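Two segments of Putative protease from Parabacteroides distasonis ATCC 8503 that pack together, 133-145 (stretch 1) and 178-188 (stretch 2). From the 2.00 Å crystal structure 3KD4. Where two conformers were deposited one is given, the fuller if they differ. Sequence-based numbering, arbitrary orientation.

Stretch 1, residues 133-145: RLQETSPVKECKV
Stretch 2, residues 178-188: HWTLRNIPASS

Strand 178-184 of stretch 2 runs antiparallel to the end of stretch 1, the N-to-C axes of 142-145 and 178-184 lying at 162° with a closest approach of 4.7 Å. The CA register pairs Val 145 with Trp 179 (5.5 Å), Cys 143 with Leu 181 (5.1 Å), Glu 142 with Arg 182 (4.5 Å) and Val 140 with Ile 184 (5.0 Å).

Two pairs satisfy each other's backbone in near-linear geometry: Cys 143 N donates to Leu 181 O (2.9 Å, 167°) and Leu 181 N to Cys 143 O (2.8 Å, 170°); Val 145 N donates to Trp 179 O (3.1 Å) and Trp 179 N to Val 145 O (2.9 Å). The ladder is interrupted at Lys 141 (phi/psi -70/-40), where the chain turns a corner, opposite Asn 183, which has positive phi (56/56). Beyond it the pairing resumes: Val 140 N reaches Ile 184 O (3.0 Å, 167°) and Ile 184 N reaches Val 140 O (2.8 Å, 143°). At the irregularity itself Asn 183 N donates to Lys 141 O (2.9 Å, 168°), and water 4 donates to that same Lys 141 O (2.8 Å) while accepting from Arg 182 NH1 (2.9 Å).

Polar side chains project on the face carrying Glu 142, Lys 144, Thr 180 and Arg 182. Glu 142 (chi1 and chi2 t) and Arg 182 (m, t, t) form a salt bridge, Arg 182 NH1 to Glu 142 OE2 at 2.8 Å; the carboxylate oxygen lies at the guanidinium edge. Lys 144 (m, t, t, m) is long enough to return to its non-hydrogen-bonded partner, its NZ donating a hydrogen bond to Thr 180 OG1 (2.8 Å). At the corner, Lys 141 (t, p, t, t), kinked at chi2, donates from NZ to Asn 183 OD1 (2.8 Å), and water 5 accepts from both Lys 141 NZ (2.8 Å) and Asn 183 ND2 (3.1 Å).

The other face is apolar and buried. Ile 184 (m, t) has the largest covered area: its CD1 lies 3.9 Å from Cys 143 CB and 4.3 Å from Leu 134 CB, and its CB 4.1 Å from Val 140 CB. Leu 181 CD2 meets Leu 134 CD1 at 4.1 Å, and Val 145 CG2 approaches Trp 179 CE3 at 3.7 Å. The aliphatic side chains here leave no donor or acceptor to satisfy.

Past the strand, Gln 135 (t, t) supplies a side-chain donor, NE2, to the Pro 185 carbonyl O (3.0 Å, 165°), and Ser 187 N donates to Glu 136 O (2.8 Å, 162°). The contact buries 1011 Å², both sides summed.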

# COMPACT_ATOMS: atom_id res chain seq x y z
N ARG A 133 -3.12 2.36 13.21
CA ARG A 133 -2.72 3.74 12.97
C ARG A 133 -3.43 4.67 13.95
O ARG A 133 -4.65 4.60 14.04
CB ARG A 133 -3.14 4.14 11.55
CG ARG A 133 -2.66 5.49 11.14
CD ARG A 133 -3.22 5.95 9.79
NE ARG A 133 -4.61 6.36 9.93
CZ ARG A 133 -5.67 5.71 9.46
NH1 ARG A 133 -5.52 4.60 8.77
NH2 ARG A 133 -6.87 6.19 9.69
N LEU A 134 -2.70 5.55 14.64
CA LEU A 134 -3.28 6.47 15.61
C LEU A 134 -3.35 7.93 15.11
O LEU A 134 -4.15 8.74 15.61
CB LEU A 134 -2.48 6.38 16.91
CG LEU A 134 -2.38 4.97 17.52
CD1 LEU A 134 -1.62 5.01 18.85
CD2 LEU A 134 -3.77 4.33 17.70
N GLN A 135 -2.57 8.25 14.08
CA GLN A 135 -2.66 9.55 13.43
C GLN A 135 -3.79 9.56 12.45
O GLN A 135 -4.00 8.58 11.73
CB GLN A 135 -1.34 9.87 12.69
CG GLN A 135 -1.26 11.26 12.14
CD GLN A 135 0.14 11.63 11.68
OE1 GLN A 135 0.80 10.84 11.02
NE2 GLN A 135 0.61 12.80 12.07
N GLU A 136 -4.51 10.68 12.40
CA GLU A 136 -5.60 10.86 11.43
C GLU A 136 -5.32 12.06 10.50
O GLU A 136 -4.31 12.74 10.63
CB GLU A 136 -6.93 11.10 12.16
CG GLU A 136 -7.27 10.04 13.19
CD GLU A 136 -7.55 8.67 12.60
OE1 GLU A 136 -7.75 8.51 11.37
OE2 GLU A 136 -7.56 7.73 13.40
N THR A 137 -6.23 12.30 9.57
CA THR A 137 -6.11 13.43 8.64
C THR A 137 -6.48 14.74 9.33
O THR A 137 -6.21 15.81 8.83
CB THR A 137 -7.00 13.18 7.39
OG1 THR A 137 -8.33 12.90 7.81
CG2 THR A 137 -6.49 11.95 6.58
N SER A 138 -7.12 14.65 10.49
CA SER A 138 -7.30 15.78 11.39
C SER A 138 -6.48 15.54 12.67
O SER A 138 -6.20 14.37 13.03
CB SER A 138 -8.79 15.89 11.74
OG SER A 138 -9.58 16.16 10.60
N PRO A 139 -6.14 16.61 13.38
CA PRO A 139 -5.48 16.44 14.68
C PRO A 139 -6.31 15.65 15.71
O PRO A 139 -7.56 15.69 15.70
CB PRO A 139 -5.30 17.87 15.21
CG PRO A 139 -5.86 18.79 14.16
CD PRO A 139 -6.53 18.02 13.11
N VAL A 140 -5.60 14.95 16.58
CA VAL A 140 -6.19 14.18 17.67
C VAL A 140 -5.65 14.78 18.97
O VAL A 140 -4.44 14.70 19.25
CB VAL A 140 -5.88 12.66 17.58
CG1 VAL A 140 -6.52 11.93 18.77
CG2 VAL A 140 -6.37 12.09 16.24
N LYS A 141 -6.54 15.38 19.75
CA LYS A 141 -6.15 16.06 20.98
C LYS A 141 -5.70 15.07 22.04
O LYS A 141 -4.75 15.32 22.75
CB LYS A 141 -7.31 16.92 21.49
CG LYS A 141 -7.05 17.70 22.77
CD LYS A 141 -5.89 18.68 22.58
CE LYS A 141 -5.79 19.72 23.71
NZ LYS A 141 -4.47 20.43 23.61
N GLU A 142 -6.41 13.94 22.13
CA GLU A 142 -6.10 12.88 23.08
C GLU A 142 -6.51 11.53 22.53
O GLU A 142 -7.67 11.32 22.14
CB GLU A 142 -6.84 13.09 24.39
CG GLU A 142 -6.52 12.04 25.48
CD GLU A 142 -7.42 12.21 26.70
OE1 GLU A 142 -8.56 11.70 26.69
OE2 GLU A 142 -6.98 12.86 27.68
N CYS A 143 -5.56 10.60 22.59
CA CYS A 143 -5.73 9.27 22.09
C CYS A 143 -5.29 8.29 23.20
O CYS A 143 -4.13 8.32 23.62
CB CYS A 143 -4.90 9.07 20.82
SG CYS A 143 -5.03 7.40 20.19
N LYS A 144 -6.24 7.49 23.68
CA LYS A 144 -6.00 6.44 24.68
C LYS A 144 -6.15 5.10 24.05
O LYS A 144 -7.13 4.87 23.33
CB LYS A 144 -6.96 6.58 25.87
CG LYS A 144 -6.66 7.85 26.70
CD LYS A 144 -7.59 8.06 27.90
CE LYS A 144 -7.04 9.20 28.81
NZ LYS A 144 -5.72 8.86 29.56
N VAL A 145 -5.16 4.25 24.23
CA VAL A 145 -5.19 2.89 23.68
C VAL A 145 -4.85 1.93 24.79
O VAL A 145 -3.99 2.22 25.66
CB VAL A 145 -4.26 2.68 22.44
CG1 VAL A 145 -4.85 3.45 21.25
CG2 VAL A 145 -2.78 3.13 22.71
N HIS A 178 -1.64 0.27 28.78
CA HIS A 178 -2.26 1.39 28.14
C HIS A 178 -1.29 2.51 27.88
O HIS A 178 -0.25 2.61 28.55
CB HIS A 178 -3.51 1.89 28.91
CG HIS A 178 -3.26 2.36 30.30
ND1 HIS A 178 -3.34 1.54 31.41
CD2 HIS A 178 -2.97 3.60 30.78
CE1 HIS A 178 -3.11 2.25 32.50
NE2 HIS A 178 -2.87 3.49 32.15
N TRP A 179 -1.63 3.34 26.89
CA TRP A 179 -0.85 4.52 26.58
C TRP A 179 -1.81 5.71 26.38
O TRP A 179 -2.93 5.52 25.91
CB TRP A 179 -0.11 4.31 25.25
CG TRP A 179 0.83 3.19 25.14
CD1 TRP A 179 2.19 3.30 25.06
CD2 TRP A 179 0.54 1.78 24.98
NE1 TRP A 179 2.76 2.06 24.90
CE2 TRP A 179 1.77 1.11 24.82
CE3 TRP A 179 -0.64 1.04 24.93
CZ2 TRP A 179 1.87 -0.27 24.67
CZ3 TRP A 179 -0.55 -0.35 24.78
CH2 TRP A 179 0.69 -0.99 24.66
N THR A 180 -1.31 6.93 26.65
CA THR A 180 -2.06 8.14 26.38
C THR A 180 -1.23 9.09 25.53
O THR A 180 -0.13 9.49 25.92
CB THR A 180 -2.53 8.81 27.66
OG1 THR A 180 -3.35 7.88 28.38
CG2 THR A 180 -3.37 10.08 27.36
N LEU A 181 -1.68 9.37 24.31
CA LEU A 181 -0.96 10.30 23.44
C LEU A 181 -1.77 11.59 23.39
O LEU A 181 -3.00 11.56 23.45
CB LEU A 181 -0.78 9.71 22.04
CG LEU A 181 -0.01 8.40 21.79
CD1 LEU A 181 -0.77 7.15 22.27
CD2 LEU A 181 0.30 8.29 20.28
N ARG A 182 -1.09 12.74 23.34
CA ARG A 182 -1.75 14.02 23.28
C ARG A 182 -1.24 14.83 22.13
O ARG A 182 -0.07 14.78 21.77
CB ARG A 182 -1.54 14.79 24.57
CG ARG A 182 -2.03 13.99 25.78
CD ARG A 182 -1.93 14.77 27.06
NE ARG A 182 -2.46 13.96 28.15
CZ ARG A 182 -3.75 13.80 28.41
NH1 ARG A 182 -4.69 14.42 27.70
NH2 ARG A 182 -4.12 13.02 29.40
N ASN A 183 -2.16 15.56 21.53
CA ASN A 183 -1.86 16.50 20.45
C ASN A 183 -1.14 15.84 19.29
O ASN A 183 -0.09 16.27 18.90
CB ASN A 183 -1.08 17.71 21.01
CG ASN A 183 -1.84 18.38 22.13
OD1 ASN A 183 -3.00 18.70 21.97
ND2 ASN A 183 -1.20 18.54 23.29
N ILE A 184 -1.72 14.79 18.74
CA ILE A 184 -1.17 14.16 17.55
C ILE A 184 -1.51 15.09 16.36
O ILE A 184 -2.69 15.35 16.08
CB ILE A 184 -1.76 12.80 17.24
CG1 ILE A 184 -1.71 11.86 18.46
CG2 ILE A 184 -1.03 12.16 16.01
CD1 ILE A 184 -2.42 10.46 18.22
N PRO A 185 -0.48 15.57 15.65
CA PRO A 185 -0.76 16.44 14.52
C PRO A 185 -1.55 15.69 13.44
O PRO A 185 -1.52 14.47 13.40
CB PRO A 185 0.63 16.89 14.04
CG PRO A 185 1.59 15.98 14.62
CD PRO A 185 0.94 15.20 15.75
N ALA A 186 -2.32 16.41 12.64
CA ALA A 186 -2.92 15.86 11.43
C ALA A 186 -1.79 15.30 10.54
O ALA A 186 -0.70 15.86 10.52
CB ALA A 186 -3.64 16.97 10.65
N SER A 187 -2.05 14.24 9.78
CA SER A 187 -1.06 13.84 8.80
C SER A 187 -0.94 14.93 7.72
O SER A 187 -1.84 15.73 7.53
CB SER A 187 -1.41 12.48 8.23
OG SER A 187 -2.76 12.46 7.85
N SER A 188 0.20 14.97 7.06
CA SER A 188 0.45 15.96 6.01
C SER A 188 -0.28 15.55 4.77
O SER A 188 -0.39 14.36 4.47
CB SER A 188 1.95 16.11 5.72
OG SER A 188 2.19 17.04 4.67
O HOH W 1 -3.43 9.73 8.76
O HOH W 2 -3.93 13.06 14.02
O HOH W 3 -4.63 16.05 6.60
O HOH W 4 -4.85 16.16 25.38
O HOH W 5 -3.49 18.52 25.41